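Local coordinates for protein peptidoglycan-N-acetylglucosamine deacetylase BC_1974 (PDB 5N1P) that removes acetyl groups from N-acetylglucosamine residues of peptidoglycan, using a metal-dependent catalytic domain of the polysaccharide deacetylase family, at residues A[4-9]-A[174-179]; A[21-26]-A[30-35]; A[124-129]-A[151-156]; A[143-148]-A[170-175]. All coordinates share one frame; numbering follows the deposited sequence.

All four contacts belong to one NodB-type domain, in which helices wrap a curved parallel sheet. Contacts 1 and 2 are wholly buried and aliphatic or aromatic; each lays a helix on one of the neighbouring strands 2-9 and 31-34. Contact 4 joins two helices outside the sheet, is built largely from alanine, and reaches the surface at Ala175. Contact 3 also mixes buried and exposed residues, pairing an isoleucine with backbone as well as side chain. Helix 167-182 serves contacts 1 and 4, and helix 138-152 serves contacts 3 and 4. Contacts 1 and 3 each carry a residue that touches the bound inhibitor, whereas contacts 2 and 4 do not touch it.

Contact 1 of 4, residues A[4-9]-A[174-179]; sequences AYLTFD and PAILKG. With 8GK (~{N}-oxidanylnaphthalene-1-carboxamide), chain E.
Leu6 divides its two methyl groups between neighbouring residues of the helical segment 174-179. Its CD1 meets CD2 of Leu177 at 3.8 Å, and its CD2 lies 4.1 Å from CG2 of Ile176. The side chains pass one another at a slant and meet through terminal methyl groups. In Ile176 a chi1 of -71° turns the CG2 branch to the leucine. The CB of Leu177 starts off to one side, and it is the length of the leucine chain that brings CD2 back to the strand. Branched aliphatic residues suit this buried seam, which no hydrogen bond crosses.

The seam is a helix-on-sheet interface of the distorted (beta/alpha) barrel characteristic of NodB-type deacetylases: helix 167-182 covers the outer face of strand 2-9. Phe187 of strand 185-187 touches both Leu6 and Leu177 and extends the apolar layer.

Thr7 and Asp9 lie on the other face of the strand, where Asp9 lines the inhibitor pocket. Asp9, the inferred proton acceptor, places OD2 2.8 Å from O14 and 3.0 Å from N13 of the hydroxamate inhibitor, while its OD1 forms a salt bridge with Arg97. Arg97 also hydrogen-bonds to Thr7 OG1, which is bonded to Ile160 O as well, an arrangement that probably helps to orient the arginine beside Asp9.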
# COMPACT_ATOMS: atom_id res chain seq x y z
N ALA A 4 11.58 5.57 4.24
CA ALA A 4 10.27 5.91 3.72
C ALA A 4 9.67 4.69 3.05
O ALA A 4 10.30 4.07 2.20
CB ALA A 4 10.35 7.07 2.73
N TYR A 5 8.45 4.35 3.45
CA TYR A 5 7.73 3.24 2.85
C TYR A 5 6.61 3.75 1.96
O TYR A 5 5.53 4.11 2.44
CB TYR A 5 7.15 2.33 3.94
CG TYR A 5 8.19 1.68 4.82
CD1 TYR A 5 8.67 0.40 4.53
CD2 TYR A 5 8.70 2.34 5.93
CE1 TYR A 5 9.63 -0.19 5.33
CE2 TYR A 5 9.66 1.75 6.74
CZ TYR A 5 10.11 0.48 6.43
OH TYR A 5 11.06 -0.12 7.22
N LEU A 6 6.89 3.82 0.67
CA LEU A 6 5.85 4.18 -0.28
C LEU A 6 4.91 3.01 -0.40
O LEU A 6 5.35 1.88 -0.61
CB LEU A 6 6.44 4.50 -1.65
CG LEU A 6 7.09 5.85 -1.89
CD1 LEU A 6 7.70 5.89 -3.28
CD2 LEU A 6 6.05 6.95 -1.71
N THR A 7 3.62 3.26 -0.25
CA THR A 7 2.63 2.18 -0.41
C THR A 7 1.57 2.58 -1.43
O THR A 7 1.12 3.73 -1.46
CB THR A 7 1.96 1.77 0.93
OG1 THR A 7 1.06 2.80 1.39
CG2 THR A 7 3.01 1.48 2.01
N PHE A 8 1.18 1.62 -2.26
CA PHE A 8 0.26 1.89 -3.36
C PHE A 8 -0.91 0.94 -3.28
O PHE A 8 -0.73 -0.26 -3.36
CB PHE A 8 0.96 1.74 -4.71
CG PHE A 8 2.11 2.68 -4.89
CD1 PHE A 8 1.88 3.97 -5.32
CD2 PHE A 8 3.41 2.27 -4.60
CE1 PHE A 8 2.95 4.87 -5.48
CE2 PHE A 8 4.48 3.15 -4.76
CZ PHE A 8 4.24 4.46 -5.19
N ASP A 9 -2.10 1.51 -3.13
CA ASP A 9 -3.35 0.75 -2.97
C ASP A 9 -4.19 0.67 -4.25
O ASP A 9 -4.13 1.57 -5.10
CB ASP A 9 -4.24 1.40 -1.90
CG ASP A 9 -3.74 1.21 -0.49
OD1 ASP A 9 -2.67 0.60 -0.29
OD2 ASP A 9 -4.43 1.70 0.45
N PRO A 174 8.31 10.69 -8.93
CA PRO A 174 9.68 11.21 -9.05
C PRO A 174 9.99 12.38 -8.09
O PRO A 174 11.06 12.37 -7.47
CB PRO A 174 9.75 11.68 -10.51
CG PRO A 174 8.80 10.79 -11.21
CD PRO A 174 7.65 10.59 -10.25
N ALA A 175 9.08 13.33 -7.95
CA ALA A 175 9.31 14.47 -7.05
C ALA A 175 9.31 14.06 -5.58
O ALA A 175 9.99 14.67 -4.75
CB ALA A 175 8.28 15.56 -7.30
N ILE A 176 8.51 13.05 -5.25
CA ILE A 176 8.48 12.54 -3.89
C ILE A 176 9.81 11.86 -3.56
O ILE A 176 10.37 12.06 -2.49
CB ILE A 176 7.33 11.54 -3.68
CG1 ILE A 176 5.98 12.27 -3.68
CG2 ILE A 176 7.50 10.77 -2.38
CD1 ILE A 176 4.80 11.33 -3.77
N LEU A 177 10.30 11.05 -4.50
CA LEU A 177 11.56 10.34 -4.30
C LEU A 177 12.70 11.34 -4.10
O LEU A 177 13.46 11.23 -3.14
CB LEU A 177 11.85 9.42 -5.49
CG LEU A 177 10.89 8.22 -5.62
CD1 LEU A 177 11.13 7.45 -6.91
CD2 LEU A 177 11.04 7.29 -4.44
N LYS A 178 12.80 12.31 -5.00
CA LYS A 178 13.82 13.35 -4.91
C LYS A 178 13.73 14.13 -3.59
O LYS A 178 14.72 14.32 -2.90
CB LYS A 178 13.69 14.32 -6.09
CG LYS A 178 14.75 15.40 -6.11
CD LYS A 178 14.56 16.33 -7.30
CE LYS A 178 15.74 17.28 -7.45
NZ LYS A 178 15.53 18.24 -8.57
N GLY A 179 12.52 14.57 -3.26
CA GLY A 179 12.31 15.34 -2.05
C GLY A 179 12.65 14.59 -0.77
O GLY A 179 13.15 15.19 0.18
C1 8GK E . -8.17 3.20 1.12
C2 8GK E . -8.78 4.34 1.87
C3 8GK E . -9.93 4.93 1.35
C4 8GK E . -10.53 5.98 2.03
C5 8GK E . -10.00 6.43 3.24
C6 8GK E . -8.86 5.83 3.76
C7 8GK E . -8.26 4.78 3.07
C8 8GK E . -11.67 6.57 1.49
C9 8GK E . -12.20 6.12 0.28
C10 8GK E . -11.59 5.07 -0.40
C11 8GK E . -10.45 4.48 0.14
O12 8GK E . -8.81 2.17 1.07
N13 8GK E . -7.00 3.31 0.50
O14 8GK E . -6.83 2.59 -0.67

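Contact 2 of 4, residues A[21-26]-A[30-35]; sequences NTLKQH and ATFFLI
Leu23, in the last full turn of helix 16-25, lies opposite Ala30 in segment 30-35, with 7.8 Å between Leu23 CA and Ala30 CA. From there the strand runs on away from the helix, and the contact stays small and wholly buried. One methyl carries it: Leu23 CD1 sits 3.9 Å from Ala30 CB and 4.0 Å from CZ of Phe32. Leu23 and Phe32 approach from opposite directions, and the methyl meets the far end of the ring obliquely. Ala30 adds just a methyl group, which lets the leucine come close to the backbone, while the long Phe32 can reach the helix from two residues on and also meet the Phe8 ring.

Near the end of the helix, His26 ND1 donates an almost straight bond (174°) to Thr22 O at 2.9 Å, with the oxygen lying in the imidazole plane; this side-chain bond adds to the weak one from the backbone His26 N to the same carbonyl. Strand 2-9, helix 16-25 and strand 31-34 together form a beta-alpha-beta crossover between adjacent parallel strands, the repeating element of alpha/beta barrels.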
# COMPACT_ATOMS: atom_id res chain seq x y z
N ASN A 21 8.63 1.10 -13.51
CA ASN A 21 9.80 1.58 -14.24
C ASN A 21 10.41 2.79 -13.54
O ASN A 21 11.63 2.91 -13.44
CB ASN A 21 9.43 1.91 -15.68
CG ASN A 21 9.03 0.68 -16.47
OD1 ASN A 21 9.43 -0.44 -16.14
ND2 ASN A 21 8.23 0.87 -17.52
N THR A 22 9.56 3.67 -13.02
CA THR A 22 10.02 4.84 -12.30
C THR A 22 10.76 4.44 -11.02
O THR A 22 11.84 4.97 -10.73
CB THR A 22 8.84 5.78 -11.97
OG1 THR A 22 8.28 6.27 -13.19
CG2 THR A 22 9.30 6.97 -11.12
N LEU A 23 10.20 3.49 -10.28
CA LEU A 23 10.84 3.01 -9.06
C LEU A 23 12.21 2.39 -9.36
O LEU A 23 13.19 2.66 -8.65
CB LEU A 23 9.93 2.00 -8.35
CG LEU A 23 8.64 2.63 -7.78
CD1 LEU A 23 7.66 1.55 -7.34
CD2 LEU A 23 8.99 3.57 -6.63
N LYS A 24 12.28 1.59 -10.42
CA LYS A 24 13.52 0.94 -10.81
C LYS A 24 14.60 1.95 -11.21
O LYS A 24 15.77 1.80 -10.86
CB LYS A 24 13.28 -0.04 -11.95
CG LYS A 24 14.52 -0.83 -12.36
CD LYS A 24 14.25 -1.73 -13.55
CE LYS A 24 13.25 -2.82 -13.19
NZ LYS A 24 13.09 -3.80 -14.31
N GLN A 25 14.19 2.99 -11.94
CA GLN A 25 15.11 4.04 -12.39
C GLN A 25 15.70 4.85 -11.24
O GLN A 25 16.75 5.48 -11.39
CB GLN A 25 14.39 4.97 -13.38
CG GLN A 25 14.18 4.34 -14.75
CD GLN A 25 13.10 5.04 -15.57
OE1 GLN A 25 12.60 6.09 -15.18
NE2 GLN A 25 12.75 4.45 -16.71
N HIS A 26 15.04 4.81 -10.08
CA HIS A 26 15.56 5.48 -8.88
C HIS A 26 15.99 4.47 -7.82
O HIS A 26 16.26 4.86 -6.68
CB HIS A 26 14.51 6.42 -8.29
CG HIS A 26 14.14 7.57 -9.17
ND1 HIS A 26 13.21 7.47 -10.18
CD2 HIS A 26 14.57 8.85 -9.18
CE1 HIS A 26 13.09 8.63 -10.78
NE2 HIS A 26 13.90 9.49 -10.20
N ALA A 30 9.16 -0.48 -2.98
CA ALA A 30 7.90 -0.00 -2.45
C ALA A 30 7.00 -1.17 -2.08
O ALA A 30 7.42 -2.33 -2.17
CB ALA A 30 7.21 0.89 -3.48
N THR A 31 5.78 -0.85 -1.65
CA THR A 31 4.84 -1.85 -1.16
C THR A 31 3.51 -1.65 -1.88
O THR A 31 3.06 -0.52 -2.03
CB THR A 31 4.67 -1.71 0.37
OG1 THR A 31 5.95 -1.94 0.99
CG2 THR A 31 3.64 -2.68 0.93
N PHE A 32 2.90 -2.74 -2.34
CA PHE A 32 1.67 -2.69 -3.11
C PHE A 32 0.58 -3.48 -2.41
O PHE A 32 0.83 -4.61 -2.01
CB PHE A 32 1.88 -3.27 -4.52
CG PHE A 32 2.76 -2.42 -5.38
CD1 PHE A 32 4.14 -2.55 -5.33
CD2 PHE A 32 2.21 -1.46 -6.21
CE1 PHE A 32 4.95 -1.75 -6.11
CE2 PHE A 32 3.02 -0.66 -7.00
CZ PHE A 32 4.40 -0.80 -6.95
N PHE A 33 -0.62 -2.92 -2.30
CA PHE A 33 -1.74 -3.60 -1.67
C PHE A 33 -2.83 -3.78 -2.70
O PHE A 33 -3.41 -2.81 -3.19
CB PHE A 33 -2.24 -2.81 -0.44
CG PHE A 33 -1.25 -2.77 0.69
CD1 PHE A 33 -1.00 -3.92 1.45
CD2 PHE A 33 -0.59 -1.59 1.01
CE1 PHE A 33 -0.12 -3.89 2.51
CE2 PHE A 33 0.32 -1.56 2.08
CZ PHE A 33 0.55 -2.70 2.82
N LEU A 34 -3.06 -5.04 -3.08
CA LEU A 34 -3.80 -5.36 -4.28
C LEU A 34 -5.23 -5.81 -4.00
O LEU A 34 -5.49 -6.50 -3.02
CB LEU A 34 -3.08 -6.47 -5.05
CG LEU A 34 -1.59 -6.23 -5.34
CD1 LEU A 34 -1.10 -7.37 -6.25
CD2 LEU A 34 -1.40 -4.87 -5.99
N ILE A 35 -6.13 -5.46 -4.92
CA ILE A 35 -7.53 -5.89 -4.86
C ILE A 35 -7.69 -7.15 -5.70
O ILE A 35 -7.18 -7.22 -6.81
CB ILE A 35 -8.46 -4.80 -5.36
CG1 ILE A 35 -8.40 -3.60 -4.39
CG2 ILE A 35 -9.88 -5.34 -5.50
CD1 ILE A 35 -9.26 -2.42 -4.82

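Contact 3 of 4, residues A[124-129]-A[151-156]; sequences WTIDSL and TNATKP. With 8GK (~{N}-oxidanylnaphthalene-1-carboxamide), chain E.
Ile126 and the pair Asn152-Ala153 meet within a beta-alpha-beta unit made of strand 126-127, helix 138-152 and strand 157-163, near the C-terminal end of the helix, where the chain turns back to the sheet. The backbones come close, 6.4 Å from Ile126 CA to Asn152 CA. Both branches of Ile126 meet Asn152: CG1 and CG2 of the isoleucine each lie 3.9 Å from CB of Asn152, the two side chains slanting across one another. Ile126 CD1 continues to the peptide that joins the two partners, 3.5 Å from Asn152 O, and also touches CB of Ala153 at 4.0 Å. A branched aliphatic residue is well suited to cover a bend like this, and the small Ala153 lets the bend approach closely.

Beyond the isoleucine, Asp127 turns away from the helix end. Its OD1 accepts a bond of 2.8 Å from Leu129 N, which approaches from above the carboxylate plane and makes an Asx turn where the strand ends. Thr125 OG1 hydrogen-bonds to Glu158 and Lys155 NZ forms a salt bridge with it, tying the two segments through a shared carboxylate.

Trp124 heads the strand segment. CH2 of its indole comes within 3.3 Å of C7 of the naphthalene of the inhibitor, an oblique approach, while Phe200 meets the indole edge-to-face. The segment thereby supplies an aromatic wall to the active-site pocket of this deacetylase.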
# COMPACT_ATOMS: atom_id res chain seq x y z
N TRP A 124 -1.23 3.89 7.72
CA TRP A 124 -0.21 4.75 7.14
C TRP A 124 0.09 5.89 8.08
O TRP A 124 -0.65 6.08 9.05
CB TRP A 124 -0.68 5.29 5.78
CG TRP A 124 -2.02 5.93 5.85
CD1 TRP A 124 -2.29 7.25 6.11
CD2 TRP A 124 -3.29 5.29 5.68
NE1 TRP A 124 -3.65 7.46 6.11
CE2 TRP A 124 -4.29 6.28 5.85
CE3 TRP A 124 -3.69 3.97 5.41
CZ2 TRP A 124 -5.65 6.00 5.76
CZ3 TRP A 124 -5.04 3.69 5.33
CH2 TRP A 124 -6.01 4.70 5.50
N THR A 125 1.17 6.64 7.82
CA THR A 125 1.49 7.82 8.64
C THR A 125 1.35 9.11 7.86
O THR A 125 1.23 10.20 8.46
CB THR A 125 2.92 7.76 9.22
OG1 THR A 125 3.88 7.81 8.17
CG2 THR A 125 3.13 6.49 10.04
N ILE A 126 1.41 9.02 6.54
CA ILE A 126 1.24 10.18 5.67
C ILE A 126 0.22 9.86 4.60
O ILE A 126 0.38 8.89 3.86
CB ILE A 126 2.55 10.58 4.99
CG1 ILE A 126 3.57 11.05 6.02
CG2 ILE A 126 2.30 11.67 3.93
CD1 ILE A 126 4.94 11.33 5.44
N ASP A 127 -0.85 10.65 4.54
CA ASP A 127 -1.85 10.53 3.49
C ASP A 127 -1.55 11.56 2.39
O ASP A 127 -1.55 12.76 2.65
CB ASP A 127 -3.25 10.72 4.08
CG ASP A 127 -4.36 10.69 3.05
OD1 ASP A 127 -4.10 10.45 1.85
OD2 ASP A 127 -5.52 10.91 3.46
N SER A 128 -1.28 11.08 1.18
CA SER A 128 -0.92 11.97 0.08
C SER A 128 -2.08 12.83 -0.41
O SER A 128 -1.88 13.78 -1.16
CB SER A 128 -0.39 11.15 -1.10
OG SER A 128 -1.44 10.40 -1.68
N LEU A 129 -3.30 12.47 0.01
CA LEU A 129 -4.51 13.15 -0.44
C LEU A 129 -4.66 13.12 -1.96
O LEU A 129 -5.31 13.99 -2.54
CB LEU A 129 -4.53 14.60 0.05
CG LEU A 129 -4.53 14.77 1.56
CD1 LEU A 129 -4.41 16.25 1.94
CD2 LEU A 129 -5.79 14.17 2.16
N THR A 151 6.08 17.62 3.00
CA THR A 151 6.02 18.45 4.19
C THR A 151 5.64 17.63 5.42
O THR A 151 6.07 17.93 6.53
CB THR A 151 5.03 19.61 4.02
OG1 THR A 151 3.70 19.10 3.87
CG2 THR A 151 5.39 20.45 2.80
N ASN A 152 4.85 16.58 5.21
CA ASN A 152 4.40 15.72 6.30
C ASN A 152 5.45 14.71 6.75
O ASN A 152 5.24 13.97 7.70
CB ASN A 152 3.12 14.96 5.90
CG ASN A 152 1.87 15.81 5.99
OD1 ASN A 152 1.60 16.64 5.12
ND2 ASN A 152 1.10 15.62 7.06
N ALA A 153 6.58 14.68 6.05
CA ALA A 153 7.64 13.71 6.35
C ALA A 153 8.63 14.25 7.37
O ALA A 153 9.46 15.10 7.05
CB ALA A 153 8.37 13.32 5.08
N THR A 154 8.53 13.76 8.60
CA THR A 154 9.36 14.25 9.70
C THR A 154 9.99 13.13 10.53
O THR A 154 11.11 13.27 11.03
CB THR A 154 8.53 15.15 10.64
OG1 THR A 154 7.38 14.42 11.09
CG2 THR A 154 8.07 16.39 9.91
N LYS A 155 9.25 12.03 10.69
CA LYS A 155 9.66 10.91 11.54
C LYS A 155 10.69 10.01 10.86
O LYS A 155 10.78 9.99 9.63
CB LYS A 155 8.44 10.07 11.94
CG LYS A 155 7.25 10.88 12.41
CD LYS A 155 6.00 10.01 12.46
CE LYS A 155 4.75 10.85 12.32
NZ LYS A 155 4.86 11.76 11.15
N PRO A 156 11.47 9.25 11.66
CA PRO A 156 12.46 8.30 11.12
C PRO A 156 11.83 7.27 10.18
O PRO A 156 12.45 6.91 9.19
CB PRO A 156 13.00 7.62 12.38
CG PRO A 156 12.81 8.61 13.45
CD PRO A 156 11.53 9.31 13.13
C1 8GK E . -8.17 3.20 1.12
C2 8GK E . -8.78 4.34 1.87
C3 8GK E . -9.93 4.93 1.35
C4 8GK E . -10.53 5.98 2.03
C5 8GK E . -10.00 6.43 3.24
C6 8GK E . -8.86 5.83 3.76
C7 8GK E . -8.26 4.78 3.07
C8 8GK E . -11.67 6.57 1.49
C9 8GK E . -12.20 6.12 0.28
C10 8GK E . -11.59 5.07 -0.40
C11 8GK E . -10.45 4.48 0.14
O12 8GK E . -8.81 2.17 1.07
N13 8GK E . -7.00 3.31 0.50
O14 8GK E . -6.83 2.59 -0.67

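Contact 4 of 4, residues A[143-148]-A[170-175]; sequences AQIAQN and VAAVPA
Asn148 ND2 is held by two oxygens, Ser128 O and Tyr133 OH, and so fixes the helical segment 143-148 to the neighbouring loop while the same helix packs through Ile145 and Ala146 on segment 170-175. An asparagine fits here because its short amide can serve two acceptors at the partly exposed flank of the helix.

Across the interface, no hydrogen bond forms and methyl groups do the work. Ile145 CG2 lies 3.7 Å from CB of Ala172, which also touches Ile145 CB at 3.9 Å. Because CG1 takes the place beside the backbone N (chi1 -68°), CG2 swings anti to that nitrogen and becomes the branch that reaches Ala172. One residue on, Ala146 CB meets Ala175 CB at 3.8 Å.

These are two successive outer helices of the deacetylase barrel, lying before and after strand 157-163 in the chain. The axes of the two short segments approach to 8.2 Å at a crossing angle of -54°. Alanines at the crossing permit this spacing: Ala146 CA and Ala172 CA are only 5.5 Å apart.

Helix 167-182 is kinked at this level. Pro174 has no N-H to give to the preceding turn, and Val173 N bonds to Val170 O, three residues back, at 3.2 Å. Val170 and Val173 pack on Leu19 of helix 16-25, and Ala146 also touches Ile176, which with Leu177 packs the same helix on strand 2-9.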
# COMPACT_ATOMS: atom_id res chain seq x y z
N ALA A 143 2.49 17.73 -8.60
CA ALA A 143 3.31 18.64 -7.82
C ALA A 143 2.67 18.89 -6.45
O ALA A 143 3.37 18.95 -5.43
CB ALA A 143 3.51 19.96 -8.57
N GLN A 144 1.35 19.03 -6.43
CA GLN A 144 0.61 19.27 -5.19
C GLN A 144 0.64 18.04 -4.28
O GLN A 144 0.79 18.14 -3.07
CB GLN A 144 -0.84 19.67 -5.49
CG GLN A 144 -1.70 19.89 -4.25
CD GLN A 144 -1.35 21.14 -3.48
OE1 GLN A 144 -1.17 21.11 -2.26
NE2 GLN A 144 -1.27 22.27 -4.18
N ILE A 145 0.50 16.87 -4.88
CA ILE A 145 0.60 15.62 -4.13
C ILE A 145 1.99 15.47 -3.53
O ILE A 145 2.15 15.09 -2.36
CB ILE A 145 0.27 14.43 -5.03
CG1 ILE A 145 -1.21 14.48 -5.39
CG2 ILE A 145 0.61 13.11 -4.34
CD1 ILE A 145 -1.58 13.56 -6.55
N ALA A 146 3.02 15.79 -4.32
CA ALA A 146 4.38 15.70 -3.83
C ALA A 146 4.57 16.62 -2.62
O ALA A 146 5.16 16.21 -1.62
CB ALA A 146 5.37 16.02 -4.94
N GLN A 147 4.06 17.84 -2.68
CA GLN A 147 4.24 18.73 -1.53
C GLN A 147 3.41 18.26 -0.33
O GLN A 147 3.80 18.48 0.81
CB GLN A 147 3.90 20.19 -1.87
CG GLN A 147 2.47 20.47 -2.28
CD GLN A 147 2.07 21.91 -2.01
OE1 GLN A 147 2.55 22.53 -1.06
NE2 GLN A 147 1.23 22.46 -2.87
N ASN A 148 2.27 17.60 -0.57
CA ASN A 148 1.49 17.04 0.53
C ASN A 148 2.32 16.03 1.29
O ASN A 148 2.34 16.02 2.52
CB ASN A 148 0.21 16.37 0.04
CG ASN A 148 -0.82 17.37 -0.48
OD1 ASN A 148 -0.70 18.58 -0.27
ND2 ASN A 148 -1.83 16.84 -1.16
N VAL A 170 0.97 8.42 -9.73
CA VAL A 170 2.17 7.88 -10.35
C VAL A 170 3.10 9.01 -10.82
O VAL A 170 4.33 8.94 -10.66
CB VAL A 170 1.77 6.93 -11.51
CG1 VAL A 170 3.00 6.48 -12.30
CG2 VAL A 170 1.00 5.75 -10.95
N ALA A 171 2.52 10.09 -11.33
CA ALA A 171 3.31 11.23 -11.80
C ALA A 171 4.01 11.98 -10.66
O ALA A 171 5.00 12.67 -10.88
CB ALA A 171 2.42 12.18 -12.58
N ALA A 172 3.49 11.83 -9.45
CA ALA A 172 4.05 12.54 -8.31
C ALA A 172 5.29 11.83 -7.76
O ALA A 172 6.07 12.43 -7.03
CB ALA A 172 2.99 12.67 -7.20
N VAL A 173 5.47 10.57 -8.12
CA VAL A 173 6.49 9.77 -7.46
C VAL A 173 7.94 10.27 -7.69
O VAL A 173 8.70 10.33 -6.73
CB VAL A 173 6.33 8.29 -7.87
CG1 VAL A 173 7.50 7.46 -7.39
CG2 VAL A 173 5.06 7.77 -7.22
N PRO A 174 8.31 10.69 -8.93
CA PRO A 174 9.68 11.21 -9.05
C PRO A 174 9.99 12.38 -8.09
O PRO A 174 11.06 12.37 -7.47
CB PRO A 174 9.75 11.68 -10.51
CG PRO A 174 8.80 10.79 -11.21
CD PRO A 174 7.65 10.59 -10.25
N ALA A 175 9.08 13.33 -7.95
CA ALA A 175 9.31 14.47 -7.05
C ALA A 175 9.31 14.06 -5.58
O ALA A 175 9.99 14.67 -4.75
CB ALA A 175 8.28 15.56 -7.30